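Periplasmic sugar-binding domain protein (Pseudomonas fluorescens Pf-5, PDB 3H75) probably binds a carbohydrate in the periplasm, as a two-domain solute-binding protein. Local coordinates at residues A[8-13]-A[37-42]; A[44-49]-A[69-74]; A[23-28]-A[266-271]; A[65-70]-A[90-95]. All coordinates share one frame; numbering follows the deposited sequence.

Contact 1. Residues A[8-13]-A[37-42]; sequences FLNPGN and LRILYA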
loop_
_atom_site.group_PDB
_atom_site.type_symbol
_atom_site.label_atom_id
_atom_site.label_comp_id
_atom_site.label_asym_id
_atom_site.label_seq_id
_atom_site.Cartn_x
_atom_site.Cartn_y
_atom_site.Cartn_z
ATOM N N PHE A 8 6.964 -8.320 13.124
ATOM C CA PHE A 8 5.972 -7.901 12.144
ATOM C C PHE A 8 5.547 -9.090 11.312
ATOM O O PHE A 8 6.389 -9.807 10.769
ATOM C CB PHE A 8 6.526 -6.803 11.220
ATOM C CG PHE A 8 5.611 -6.460 10.064
ATOM C CD1 PHE A 8 4.278 -6.129 10.289
ATOM C CD2 PHE A 8 6.080 -6.471 8.754
ATOM C CE1 PHE A 8 3.425 -5.816 9.229
ATOM C CE2 PHE A 8 5.233 -6.156 7.685
ATOM C CZ PHE A 8 3.907 -5.830 7.924
ATOM N N LEU A 9 4.239 -9.302 11.228
ATOM C CA LEU A 9 3.681 -10.393 10.433
ATOM C C LEU A 9 3.336 -9.820 9.055
ATOM O O LEU A 9 2.296 -9.177 8.871
ATOM C CB LEU A 9 2.437 -10.968 11.120
ATOM C CG LEU A 9 2.676 -11.380 12.580
ATOM C CD1 LEU A 9 1.401 -11.987 13.155
ATOM C CD2 LEU A 9 3.833 -12.386 12.665
ATOM N N ASN A 10 4.247 -10.041 8.110
ATOM C CA ASN A 10 4.127 -9.572 6.731
ATOM C C ASN A 10 3.210 -10.540 5.968
ATOM O O ASN A 10 3.468 -11.741 5.924
ATOM C CB ASN A 10 5.531 -9.551 6.106
ATOM C CG ASN A 10 5.585 -8.782 4.812
ATOM O OD1 ASN A 10 4.776 -9.007 3.919
ATOM N ND2 ASN A 10 6.548 -7.864 4.700
ATOM N N PRO A 11 2.129 -10.031 5.350
ATOM C CA PRO A 11 1.210 -10.908 4.613
ATOM C C PRO A 11 1.659 -11.387 3.235
ATOM O O PRO A 11 1.114 -12.362 2.704
ATOM C CB PRO A 11 -0.067 -10.072 4.526
ATOM C CG PRO A 11 0.468 -8.664 4.409
ATOM C CD PRO A 11 1.641 -8.636 5.377
ATOM N N GLY A 12 2.648 -10.718 2.655
ATOM C CA GLY A 12 3.064 -11.096 1.316
ATOM C C GLY A 12 4.056 -12.230 1.182
ATOM O O GLY A 12 4.377 -12.915 2.150
ATOM N N ASN A 13 4.518 -12.439 -0.046
ATOM C CA ASN A 13 5.521 -13.458 -0.317
ATOM C C ASN A 13 6.882 -12.818 -0.064
ATOM O O ASN A 13 7.039 -11.596 -0.188
ATOM C CB ASN A 13 5.440 -13.938 -1.769
ATOM C CG ASN A 13 4.174 -14.719 -2.057
ATOM O OD1 ASN A 13 3.718 -15.516 -1.232
ATOM N ND2 ASN A 13 3.603 -14.505 -3.237
ATOM N N LEU A 37 14.156 -6.106 15.333
ATOM C CA LEU A 37 13.024 -6.439 14.475
ATOM C C LEU A 37 13.108 -7.798 13.802
ATOM O O LEU A 37 14.153 -8.193 13.280
ATOM C CB LEU A 37 12.868 -5.372 13.387
ATOM C CG LEU A 37 11.923 -5.669 12.219
ATOM C CD1 LEU A 37 10.467 -5.620 12.680
ATOM C CD2 LEU A 37 12.168 -4.639 11.122
ATOM N N ARG A 38 11.987 -8.503 13.812
ATOM C CA ARG A 38 11.885 -9.799 13.168
ATOM C C ARG A 38 10.649 -9.746 12.276
ATOM O O ARG A 38 9.569 -9.351 12.715
ATOM C CB ARG A 38 11.753 -10.905 14.213
ATOM C CG ARG A 38 12.999 -11.071 15.069
ATOM C CD ARG A 38 12.816 -12.168 16.105
ATOM N NE ARG A 38 12.113 -13.313 15.540
ATOM C CZ ARG A 38 12.474 -13.941 14.426
ATOM N NH1 ARG A 38 13.542 -13.543 13.745
ATOM N NH2 ARG A 38 11.756 -14.959 13.980
ATOM N N ILE A 39 10.819 -10.124 11.016
ATOM C CA ILE A 39 9.722 -10.114 10.063
ATOM C C ILE A 39 9.402 -11.533 9.622
ATOM O O ILE A 39 10.276 -12.252 9.126
ATOM C CB ILE A 39 10.070 -9.266 8.816
ATOM C CG1 ILE A 39 10.277 -7.806 9.224
ATOM C CG2 ILE A 39 8.954 -9.378 7.781
ATOM C CD1 ILE A 39 10.749 -6.906 8.097
ATOM N N LEU A 40 8.150 -11.935 9.818
ATOM C CA LEU A 40 7.695 -13.265 9.433
ATOM C C LEU A 40 6.750 -13.145 8.242
ATOM O O LEU A 40 5.711 -12.493 8.333
ATOM C CB LEU A 40 6.954 -13.932 10.592
ATOM C CG LEU A 40 7.688 -14.034 11.931
ATOM C CD1 LEU A 40 6.787 -14.725 12.948
ATOM C CD2 LEU A 40 8.982 -14.811 11.751
ATOM N N TYR A 41 7.113 -13.769 7.125
ATOM C CA TYR A 41 6.279 -13.736 5.928
ATOM C C TYR A 41 5.206 -14.821 5.938
ATOM O O TYR A 41 5.474 -15.964 6.300
ATOM C CB TYR A 41 7.146 -13.913 4.674
ATOM C CG TYR A 41 7.882 -12.663 4.250
ATOM C CD1 TYR A 41 7.249 -11.693 3.475
ATOM C CD2 TYR A 41 9.211 -12.450 4.621
ATOM C CE1 TYR A 41 7.922 -10.541 3.075
ATOM C CE2 TYR A 41 9.893 -11.302 4.228
ATOM C CZ TYR A 41 9.240 -10.353 3.452
ATOM O OH TYR A 41 9.908 -9.224 3.036
ATOM N N ALA A 42 3.996 -14.466 5.519
ATOM C CA ALA A 42 2.910 -15.436 5.461
ATOM C C ALA A 42 2.949 -16.207 4.146
ATOM O O ALA A 42 2.317 -17.248 4.017
ATOM C CB ALA A 42 1.571 -14.728 5.587
#
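F8-N10 and L37-Y41 pair in parallel as the first and last elements of a beta-alpha-beta unit, helix 17-33 lying between them in the chain, and L37-Y41 belongs to strand 36-41, one edge of its parallel sheet. F8 and N10 each use N-H and carbonyl toward 37-42, N10 O taking the N-H of A42 just past the strand. F8 N reaches R38 O at 2.8 Å and F8 O receives L40 N, both nearly along the C=O axis. N10 N meets L40 O less well, at 138° about the hydrogen and from above the carbonyl plane.

Packing is tight around N10. With CG anti to the backbone N (chi1 -166°), its amide lies alongside the Y41 ring, the planes 34° apart and CG 3.4 Å from Y41 CE1. N10 CB makes an off-centre CH-pi contact, 4.2 Å from the Y41 ring centroid. OD1 accepts G12 N at 3.0 Å in an Asx turn, while ND2 binds W19 O. G12 O sits at the ring edge, 3.4 Å from Y41 CD1, and Y41 OH bonds S23 OG. An alanine in place of N10 would probably loosen the turn and leave the Y41 ring less supported, since the amide supplies both contacts.

On the opposite face L9 CD2 and L40 CD1 meet at 3.8 Å, beneath helix 46-58. The start of the second strand is looser: L37 CD1 comes only within 4.4 Å of F8 CB, and the exposed R38 chain leads away. Thus one buried amide is satisfied at both ends, and that probably fixes both its rotation and the turn leaving the strand.

Contact 2. Residues A[44-49]-A[69-74]; sequences RDPQNT and VNEQYV. With SO4 (sulfate ion), chain B.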
loop_
_atom_site.group_PDB
_atom_site.type_symbol
_atom_site.label_atom_id
_atom_site.label_comp_id
_atom_site.label_asym_id
_atom_site.label_seq_id
_atom_site.Cartn_x
_atom_site.Cartn_y
_atom_site.Cartn_z
ATOM N N ARG A 44 1.650 -15.279 1.451
ATOM C CA ARG A 44 0.295 -15.107 0.948
ATOM C C ARG A 44 -0.797 -16.077 1.388
ATOM O O ARG A 44 -1.752 -16.324 0.651
ATOM C CB ARG A 44 0.331 -15.003 -0.580
ATOM C CG ARG A 44 0.806 -13.630 -1.090
ATOM C CD ARG A 44 -0.144 -12.540 -0.613
ATOM N NE ARG A 44 0.219 -11.195 -1.065
ATOM C CZ ARG A 44 -0.490 -10.111 -0.761
ATOM N NH1 ARG A 44 -1.581 -10.227 -0.012
ATOM N NH2 ARG A 44 -0.115 -8.917 -1.208
ATOM N N ASP A 45 -0.653 -16.630 2.587
ATOM C CA ASP A 45 -1.675 -17.506 3.150
ATOM C C ASP A 45 -1.947 -16.907 4.524
ATOM O O ASP A 45 -1.146 -17.067 5.447
ATOM C CB ASP A 45 -1.174 -18.944 3.307
ATOM C CG ASP A 45 -2.249 -19.873 3.850
ATOM O OD1 ASP A 45 -3.233 -19.364 4.424
ATOM O OD2 ASP A 45 -2.113 -21.108 3.713
ATOM N N PRO A 46 -3.070 -16.187 4.678
ATOM C CA PRO A 46 -3.410 -15.567 5.963
ATOM C C PRO A 46 -3.407 -16.518 7.151
ATOM O O PRO A 46 -3.158 -16.106 8.284
ATOM C CB PRO A 46 -4.786 -14.970 5.699
ATOM C CG PRO A 46 -4.698 -14.590 4.263
ATOM C CD PRO A 46 -4.054 -15.816 3.648
ATOM N N GLN A 47 -3.689 -17.790 6.902
ATOM C CA GLN A 47 -3.693 -18.749 7.991
ATOM C C GLN A 47 -2.304 -18.874 8.611
ATOM O O GLN A 47 -2.174 -19.216 9.786
ATOM C CB GLN A 47 -4.196 -20.107 7.503
ATOM C CG GLN A 47 -5.689 -20.113 7.195
ATOM C CD GLN A 47 -6.530 -19.689 8.391
ATOM O OE1 GLN A 47 -6.413 -20.253 9.479
ATOM N NE2 GLN A 47 -7.385 -18.693 8.191
ATOM N N ASN A 48 -1.261 -18.588 7.833
ATOM C CA ASN A 48 0.087 -18.664 8.378
ATOM C C ASN A 48 0.326 -17.520 9.355
ATOM O O ASN A 48 1.047 -17.672 10.336
ATOM C CB ASN A 48 1.135 -18.622 7.267
ATOM C CG ASN A 48 1.130 -19.876 6.422
ATOM O OD1 ASN A 48 0.723 -20.948 6.880
ATOM N ND2 ASN A 48 1.600 -19.756 5.186
ATOM N N THR A 49 -0.276 -16.368 9.078
ATOM C CA THR A 49 -0.135 -15.212 9.956
ATOM C C THR A 49 -0.777 -15.542 11.301
ATOM O O THR A 49 -0.219 -15.256 12.359
ATOM C CB THR A 49 -0.827 -13.974 9.350
ATOM O OG1 THR A 49 -0.181 -13.628 8.115
ATOM C CG2 THR A 49 -0.752 -12.785 10.308
ATOM N N VAL A 69 -0.965 -6.548 9.823
ATOM C CA VAL A 69 -1.833 -5.834 8.901
ATOM C C VAL A 69 -3.269 -6.205 9.235
ATOM O O VAL A 69 -3.563 -7.354 9.560
ATOM C CB VAL A 69 -1.526 -6.224 7.445
ATOM C CG1 VAL A 69 -2.482 -5.518 6.506
ATOM C CG2 VAL A 69 -0.080 -5.864 7.107
ATOM N N ASN A 70 -4.169 -5.233 9.161
ATOM C CA ASN A 70 -5.558 -5.505 9.484
ATOM C C ASN A 70 -6.289 -6.233 8.362
ATOM O O ASN A 70 -6.037 -6.002 7.172
ATOM C CB ASN A 70 -6.286 -4.201 9.820
ATOM C CG ASN A 70 -7.490 -4.421 10.711
ATOM O OD1 ASN A 70 -7.761 -5.544 11.140
ATOM N ND2 ASN A 70 -8.219 -3.350 11.002
ATOM N N GLU A 71 -7.183 -7.129 8.768
ATOM C CA GLU A 71 -8.018 -7.920 7.872
ATOM C C GLU A 71 -9.256 -8.274 8.696
ATOM O O GLU A 71 -9.201 -8.268 9.926
ATOM C CB GLU A 71 -7.293 -9.190 7.425
ATOM C CG GLU A 71 -8.088 -10.018 6.424
ATOM C CD GLU A 71 -7.330 -11.234 5.932
ATOM O OE1 GLU A 71 -6.188 -11.451 6.389
ATOM O OE2 GLU A 71 -7.879 -11.971 5.087
ATOM N N GLN A 72 -10.365 -8.584 8.032
ATOM C CA GLN A 72 -11.608 -8.889 8.737
ATOM C C GLN A 72 -11.754 -10.286 9.336
ATOM O O GLN A 72 -12.706 -10.541 10.077
ATOM C CB GLN A 72 -12.803 -8.619 7.816
ATOM C CG GLN A 72 -12.704 -9.293 6.459
ATOM C CD GLN A 72 -13.939 -9.077 5.607
ATOM O OE1 GLN A 72 -13.936 -9.351 4.406
ATOM N NE2 GLN A 72 -15.010 -8.591 6.227
ATOM N N TYR A 73 -10.827 -11.189 9.038
ATOM C CA TYR A 73 -10.943 -12.541 9.570
ATOM C C TYR A 73 -9.824 -12.984 10.508
ATOM O O TYR A 73 -10.089 -13.547 11.568
ATOM C CB TYR A 73 -11.089 -13.538 8.414
ATOM C CG TYR A 73 -12.357 -13.343 7.608
ATOM C CD1 TYR A 73 -13.612 -13.513 8.196
ATOM C CD2 TYR A 73 -12.306 -12.969 6.266
ATOM C CE1 TYR A 73 -14.784 -13.310 7.468
ATOM C CE2 TYR A 73 -13.475 -12.763 5.528
ATOM C CZ TYR A 73 -14.708 -12.936 6.137
ATOM O OH TYR A 73 -15.865 -12.724 5.420
ATOM N N VAL A 74 -8.577 -12.722 10.135
ATOM C CA VAL A 74 -7.449 -13.125 10.968
ATOM C C VAL A 74 -7.115 -12.144 12.089
ATOM O O VAL A 74 -6.825 -12.553 13.212
ATOM C CB VAL A 74 -6.189 -13.355 10.109
ATOM C CG1 VAL A 74 -4.998 -13.671 11.001
ATOM C CG2 VAL A 74 -6.436 -14.497 9.137
HETATM S S SO4 B . -2.492 -6.819 1.026
HETATM O O1 SO4 B . -3.304 -5.603 0.809
HETATM O O2 SO4 B . -1.267 -6.727 0.219
HETATM O O3 SO4 B . -2.149 -6.890 2.454
HETATM O O4 SO4 B . -3.276 -8.007 0.622
#
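V74 has CG1 anti to its backbone N (chi1 176°), which leaves CG2 beside that N and directed at P46. E71 is extended, with CG anti to the backbone N (chi1 -177°) and the chain straight beyond it, so its carboxylate is carried across to the proline ring. V74 CG2 packs on P46 CB at 3.8 Å and on P46 O at 3.7 Å. E71 OE1 arrives 3.9 Å from P46 CB, the two side chains crossing at about a right angle. T49 CG2 adds a more distant touch on V74 CG1, 4.4 Å away. No hydrogen bond passes between the two segments, so van der Waals contact carries the join.

The contact brings the N-terminal turn of helix 46-58 against the loop between strand 65-69 and helix 74-82, among the strand-to-helix connections of an alpha/beta fold. D45 is the N-cap: its OD1 accepts Q47 N at 3.0 Å, from above the carboxylate plane.

Just before the cap, R44 bends at CB-CG and presents the edge of its guanidinium to a sulfate. The ion is probably a crystallisation additive. NH1 gives O4 of the sulfate an almost straight bond (2.9 Å, 174°), and NH2 gives its O2 another of 2.9 Å. W19 NE1 is bonded to the same ion, and R44 NH2 also forms a salt bridge with E16 OE2.

Contact 3. Residues A[23-28]-A[266-271]; sequences SQFMQA and GGWALV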
loop_
_atom_site.group_PDB
_atom_site.type_symbol
_atom_site.label_atom_id
_atom_site.label_comp_id
_atom_site.label_asym_id
_atom_site.label_seq_id
_atom_site.Cartn_x
_atom_site.Cartn_y
_atom_site.Cartn_z
ATOM N N SER A 23 9.347 -4.279 3.900
ATOM C CA SER A 23 10.260 -4.872 4.872
ATOM C C SER A 23 11.618 -4.182 4.904
ATOM O O SER A 23 12.145 -3.883 5.976
ATOM C CB SER A 23 10.471 -6.359 4.567
ATOM O OG SER A 23 9.294 -7.102 4.812
ATOM N N GLN A 24 12.183 -3.925 3.729
ATOM C CA GLN A 24 13.490 -3.287 3.656
ATOM C C GLN A 24 13.484 -1.897 4.272
ATOM O O GLN A 24 14.455 -1.501 4.925
ATOM C CB GLN A 24 13.975 -3.216 2.205
ATOM C CG GLN A 24 14.161 -4.582 1.561
ATOM C CD GLN A 24 15.107 -5.473 2.344
ATOM O OE1 GLN A 24 16.295 -5.179 2.467
ATOM N NE2 GLN A 24 14.581 -6.572 2.884
ATOM N N PHE A 25 12.397 -1.153 4.077
ATOM C CA PHE A 25 12.300 0.186 4.644
ATOM C C PHE A 25 12.257 0.069 6.171
ATOM O O PHE A 25 12.899 0.846 6.879
ATOM C CB PHE A 25 11.042 0.901 4.132
ATOM C CG PHE A 25 11.046 2.387 4.381
ATOM C CD1 PHE A 25 11.892 3.220 3.655
ATOM C CD2 PHE A 25 10.219 2.954 5.349
ATOM C CE1 PHE A 25 11.917 4.603 3.891
ATOM C CE2 PHE A 25 10.238 4.334 5.592
ATOM C CZ PHE A 25 11.090 5.157 4.858
HETATM N N MSE A 26 11.509 -0.912 6.672
HETATM C CA MSE A 26 11.413 -1.129 8.111
HETATM C C MSE A 26 12.765 -1.513 8.698
HETATM O O MSE A 26 13.138 -1.036 9.768
HETATM C CB MSE A 26 10.423 -2.249 8.435
HETATM C CG MSE A 26 8.967 -1.909 8.216
HETATM SE SE MSE A 26 7.829 -3.411 8.703
HETATM C CE MSE A 26 7.981 -3.285 10.626
ATOM N N GLN A 27 13.490 -2.383 8.003
ATOM C CA GLN A 27 14.789 -2.820 8.495
ATOM C C GLN A 27 15.752 -1.644 8.596
ATOM O O GLN A 27 16.556 -1.571 9.528
ATOM C CB GLN A 27 15.353 -3.923 7.598
ATOM C CG GLN A 27 14.451 -5.145 7.559
ATOM C CD GLN A 27 15.068 -6.317 6.835
ATOM O OE1 GLN A 27 15.603 -6.174 5.737
ATOM N NE2 GLN A 27 14.985 -7.495 7.445
ATOM N N ALA A 28 15.661 -0.717 7.649
ATOM C CA ALA A 28 16.519 0.459 7.680
ATOM C C ALA A 28 16.160 1.253 8.933
ATOM O O ALA A 28 17.035 1.741 9.645
ATOM C CB ALA A 28 16.299 1.307 6.433
ATOM N N GLY A 266 5.533 1.039 7.288
ATOM C CA GLY A 266 6.173 0.226 8.308
ATOM C C GLY A 266 7.291 0.959 9.030
ATOM O O GLY A 266 7.458 0.813 10.245
ATOM N N GLY A 267 8.064 1.744 8.286
ATOM C CA GLY A 267 9.160 2.490 8.884
ATOM C C GLY A 267 8.654 3.534 9.860
ATOM O O GLY A 267 9.196 3.698 10.959
ATOM N N TRP A 268 7.611 4.252 9.461
ATOM C CA TRP A 268 7.029 5.278 10.319
ATOM C C TRP A 268 6.459 4.606 11.563
ATOM O O TRP A 268 6.521 5.153 12.661
ATOM C CB TRP A 268 5.906 6.015 9.591
ATOM C CG TRP A 268 6.262 6.544 8.233
ATOM C CD1 TRP A 268 5.416 6.661 7.167
ATOM C CD2 TRP A 268 7.532 7.054 7.793
ATOM N NE1 TRP A 268 6.075 7.211 6.094
ATOM C CE2 TRP A 268 7.374 7.460 6.448
ATOM C CE3 TRP A 268 8.786 7.206 8.403
ATOM C CZ2 TRP A 268 8.424 8.008 5.700
ATOM C CZ3 TRP A 268 9.830 7.751 7.658
ATOM C CH2 TRP A 268 9.639 8.144 6.319
ATOM N N ALA A 269 5.891 3.417 11.378
ATOM C CA ALA A 269 5.317 2.672 12.492
ATOM C C ALA A 269 6.392 2.370 13.532
ATOM O O ALA A 269 6.139 2.450 14.734
ATOM C CB ALA A 269 4.691 1.367 11.988
ATOM N N LEU A 270 7.592 2.026 13.076
ATOM C CA LEU A 270 8.668 1.720 14.016
ATOM C C LEU A 270 9.121 2.967 14.768
ATOM O O LEU A 270 9.537 2.877 15.925
ATOM C CB LEU A 270 9.841 1.043 13.297
ATOM C CG LEU A 270 9.497 -0.375 12.813
ATOM C CD1 LEU A 270 10.676 -0.997 12.099
ATOM C CD2 LEU A 270 9.095 -1.241 13.992
ATOM N N VAL A 271 9.037 4.130 14.126
ATOM C CA VAL A 271 9.407 5.368 14.808
ATOM C C VAL A 271 8.403 5.565 15.941
ATOM O O VAL A 271 8.777 5.898 17.068
ATOM C CB VAL A 271 9.330 6.597 13.874
ATOM C CG1 VAL A 271 9.529 7.877 14.684
ATOM C CG2 VAL A 271 10.387 6.496 12.789
#
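F25 of helix 17-33 turns the edge of its ring to a face of W268 on helix 265-277, a T-shaped pair with planes 85° apart and the F25 ring centroid 5.2 Å from that of the W268 six-membered ring. CG of F25 is anti to the backbone N (chi1 -165°), a torsion that swings the ring across so that CZ touches W268 CH2 at 3.6 Å. The pair belongs to a larger aromatic cluster, in which F319 meets F25 edge-to-face and F335 stacks on W268.

The next residue, M26, modelled as selenomethionine, crosses L270 at about a right angle. Its bend at chi3 brings CE to L270 CD1 at 3.8 Å, and this CD1 lies 3.4 Å from M26 O. Between the two side-chain pairs the backbones come near, M26 CA to G267 CA being 4.3 Å. M26 CG rests 3.4 Å from G266 C, where a beta carbon on G266 would clash; one on G267 would collide with F25 CD2.

The segment axes approach to 8.0 Å and run 29° from parallel. Helix 265-277 follows strand 257-260 of the second sheet yet packs on helix 17-33 over the first, the chain having returned to the first domain, as in two-domain periplasmic binding proteins. With every touching residue buried and no hydrogen bond across, the join rests on apolar and aromatic surfaces, and the helices' closeness on bare glycine backbone.

Contact 4. Residues A[65-70]-A[90-95]; sequences YLMLVN and FIVNSP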
loop_
_atom_site.group_PDB
_atom_site.type_symbol
_atom_site.label_atom_id
_atom_site.label_comp_id
_atom_site.label_asym_id
_atom_site.label_seq_id
_atom_site.Cartn_x
_atom_site.Cartn_y
_atom_site.Cartn_z
ATOM N N TYR A 65 6.502 -5.709 21.083
ATOM C CA TYR A 65 5.413 -5.365 20.173
ATOM C C TYR A 65 5.204 -6.408 19.084
ATOM O O TYR A 65 6.157 -7.035 18.609
ATOM C CB TYR A 65 5.705 -4.029 19.479
ATOM C CG TYR A 65 5.875 -2.857 20.411
ATOM C CD1 TYR A 65 4.781 -2.081 20.789
ATOM C CD2 TYR A 65 7.129 -2.533 20.929
ATOM C CE1 TYR A 65 4.931 -1.006 21.666
ATOM C CE2 TYR A 65 7.289 -1.464 21.808
ATOM C CZ TYR A 65 6.186 -0.709 22.172
ATOM O OH TYR A 65 6.338 0.335 23.056
ATOM N N LEU A 66 3.945 -6.566 18.684
ATOM C CA LEU A 66 3.553 -7.471 17.612
ATOM C C LEU A 66 2.819 -6.563 16.626
ATOM O O LEU A 66 1.803 -5.957 16.970
ATOM C CB LEU A 66 2.599 -8.554 18.134
ATOM C CG LEU A 66 2.463 -9.919 17.438
ATOM C CD1 LEU A 66 0.984 -10.272 17.322
ATOM C CD2 LEU A 66 3.135 -9.923 16.073
HETATM N N MSE A 67 3.354 -6.442 15.415
HETATM C CA MSE A 67 2.744 -5.608 14.389
HETATM C C MSE A 67 2.112 -6.493 13.324
HETATM O O MSE A 67 2.696 -7.486 12.908
HETATM C CB MSE A 67 3.796 -4.712 13.748
HETATM C CG MSE A 67 3.217 -3.628 12.863
HETATM SE SE MSE A 67 4.648 -2.598 12.061
HETATM C CE MSE A 67 5.710 -2.214 13.597
ATOM N N LEU A 68 0.911 -6.141 12.888
ATOM C CA LEU A 68 0.228 -6.936 11.880
ATOM C C LEU A 68 -0.673 -6.066 11.025
ATOM O O LEU A 68 -1.096 -4.987 11.446
ATOM C CB LEU A 68 -0.621 -8.028 12.542
ATOM C CG LEU A 68 -1.690 -7.532 13.527
ATOM C CD1 LEU A 68 -2.921 -8.431 13.461
ATOM C CD2 LEU A 68 -1.109 -7.493 14.935
ATOM N N VAL A 69 -0.965 -6.548 9.823
ATOM C CA VAL A 69 -1.833 -5.834 8.901
ATOM C C VAL A 69 -3.269 -6.205 9.235
ATOM O O VAL A 69 -3.563 -7.354 9.560
ATOM C CB VAL A 69 -1.526 -6.224 7.445
ATOM C CG1 VAL A 69 -2.482 -5.518 6.506
ATOM C CG2 VAL A 69 -0.080 -5.864 7.107
ATOM N N ASN A 70 -4.169 -5.233 9.161
ATOM C CA ASN A 70 -5.558 -5.505 9.484
ATOM C C ASN A 70 -6.289 -6.233 8.362
ATOM O O ASN A 70 -6.037 -6.002 7.172
ATOM C CB ASN A 70 -6.286 -4.201 9.820
ATOM C CG ASN A 70 -7.490 -4.421 10.711
ATOM O OD1 ASN A 70 -7.761 -5.544 11.140
ATOM N ND2 ASN A 70 -8.219 -3.350 11.002
ATOM N N PHE A 90 0.117 -3.565 17.409
ATOM C CA PHE A 90 0.044 -2.411 16.531
ATOM C C PHE A 90 -0.531 -2.893 15.205
ATOM O O PHE A 90 0.066 -3.730 14.525
ATOM C CB PHE A 90 1.424 -1.796 16.321
ATOM C CG PHE A 90 1.375 -0.357 15.905
ATOM C CD1 PHE A 90 0.789 0.591 16.735
ATOM C CD2 PHE A 90 1.893 0.047 14.680
ATOM C CE1 PHE A 90 0.713 1.931 16.353
ATOM C CE2 PHE A 90 1.822 1.380 14.285
ATOM C CZ PHE A 90 1.228 2.327 15.126
ATOM N N ILE A 91 -1.703 -2.366 14.861
ATOM C CA ILE A 91 -2.421 -2.724 13.638
ATOM C C ILE A 91 -2.135 -1.696 12.550
ATOM O O ILE A 91 -2.335 -0.499 12.753
ATOM C CB ILE A 91 -3.942 -2.749 13.901
ATOM C CG1 ILE A 91 -4.248 -3.650 15.099
ATOM C CG2 ILE A 91 -4.682 -3.211 12.656
ATOM C CD1 ILE A 91 -3.799 -5.079 14.926
ATOM N N VAL A 92 -1.685 -2.154 11.386
ATOM C CA VAL A 92 -1.355 -1.213 10.328
ATOM C C VAL A 92 -2.070 -1.374 9.001
ATOM O O VAL A 92 -2.733 -2.384 8.739
ATOM C CB VAL A 92 0.165 -1.220 10.041
ATOM C CG1 VAL A 92 0.927 -0.828 11.293
ATOM C CG2 VAL A 92 0.601 -2.600 9.553
ATOM N N ASN A 93 -1.919 -0.329 8.184
ATOM C CA ASN A 93 -2.459 -0.222 6.828
ATOM C C ASN A 93 -3.951 0.077 6.666
ATOM O O ASN A 93 -4.334 0.800 5.750
ATOM C CB ASN A 93 -2.061 -1.459 6.022
ATOM C CG ASN A 93 -0.568 -1.494 5.717
ATOM O OD1 ASN A 93 0.208 -0.696 6.252
ATOM N ND2 ASN A 93 -0.159 -2.420 4.860
ATOM N N SER A 94 -4.795 -0.471 7.532
ATOM C CA SER A 94 -6.227 -0.195 7.453
ATOM C C SER A 94 -6.790 -0.028 8.859
ATOM O O SER A 94 -6.283 -0.618 9.807
ATOM C CB SER A 94 -6.976 -1.311 6.699
ATOM O OG SER A 94 -7.121 -2.467 7.483
ATOM N N PRO A 95 -7.861 0.772 8.995
ATOM C CA PRO A 95 -8.568 1.095 10.240
ATOM C C PRO A 95 -9.142 -0.066 11.041
ATOM O O PRO A 95 -9.554 -1.084 10.488
ATOM C CB PRO A 95 -9.674 2.040 9.771
ATOM C CG PRO A 95 -9.123 2.641 8.523
ATOM C CD PRO A 95 -8.486 1.462 7.854
HETATM O O HOH W 1 -4.958 -3.524 6.454
#
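Strands 65-69 and 88-93 form the two parallel strands of a beta-alpha-beta unit, with helix 74-82 connecting them in the chain. L66 O accepts F90 N at 3.0 Å, L68 pairs through its N with F90 O and through its O with V92 N, and N70 N closes the series on V92 O at 3.2 Å.

On one face L68 and I91 lie side by side: L68 CG, in the crowded position between backbone N and carbonyl carbon (chi1 58°), presses on I91 CD1 at 3.5 Å. On the other, M67 CG comes 3.9 Å from V92 CG1, the side chains crossing at about a right angle, and also lies at the edge of the F90 ring.

Beyond the strands N70 CB leans on I91 CG2 at 3.4 Å and on S94 OG at 3.0 Å. A glycine here would probably leave I91 CG2 and S94 OG poorly packed, because the beta carbon that touches both would be gone. One water donates to N70 O (2.8 Å) and is hydrogen-bonded to S94 OG (2.6 Å). Backbone hydrogen bonds thus join the strands and apolar side chains pack on both faces, while past them the water probably helps set the chain's course.

Contacts 1 and 4 lie in one parallel sheet, their centres about 12 Å apart, and are joined where L9 N bonds M67 O at 2.9 Å. Contact 3 covers the face that carries F8 and M67: M26 SE is 3.5 Å from F8 CD2, and L270 CD2 is 3.5 Å from M67 CE. Contact 2 lies at the strand ends, about 11 Å between centres from both contact 1 and contact 4; it shares V69 and N70 with contact 4 and takes N48 ND2 to A42 O of contact 1. The nearest atoms of the sulfate held by R44 lie about 4 Å from the side chains of P11 and V69, so contacts 1, 2 and 4 all border a possible pocket.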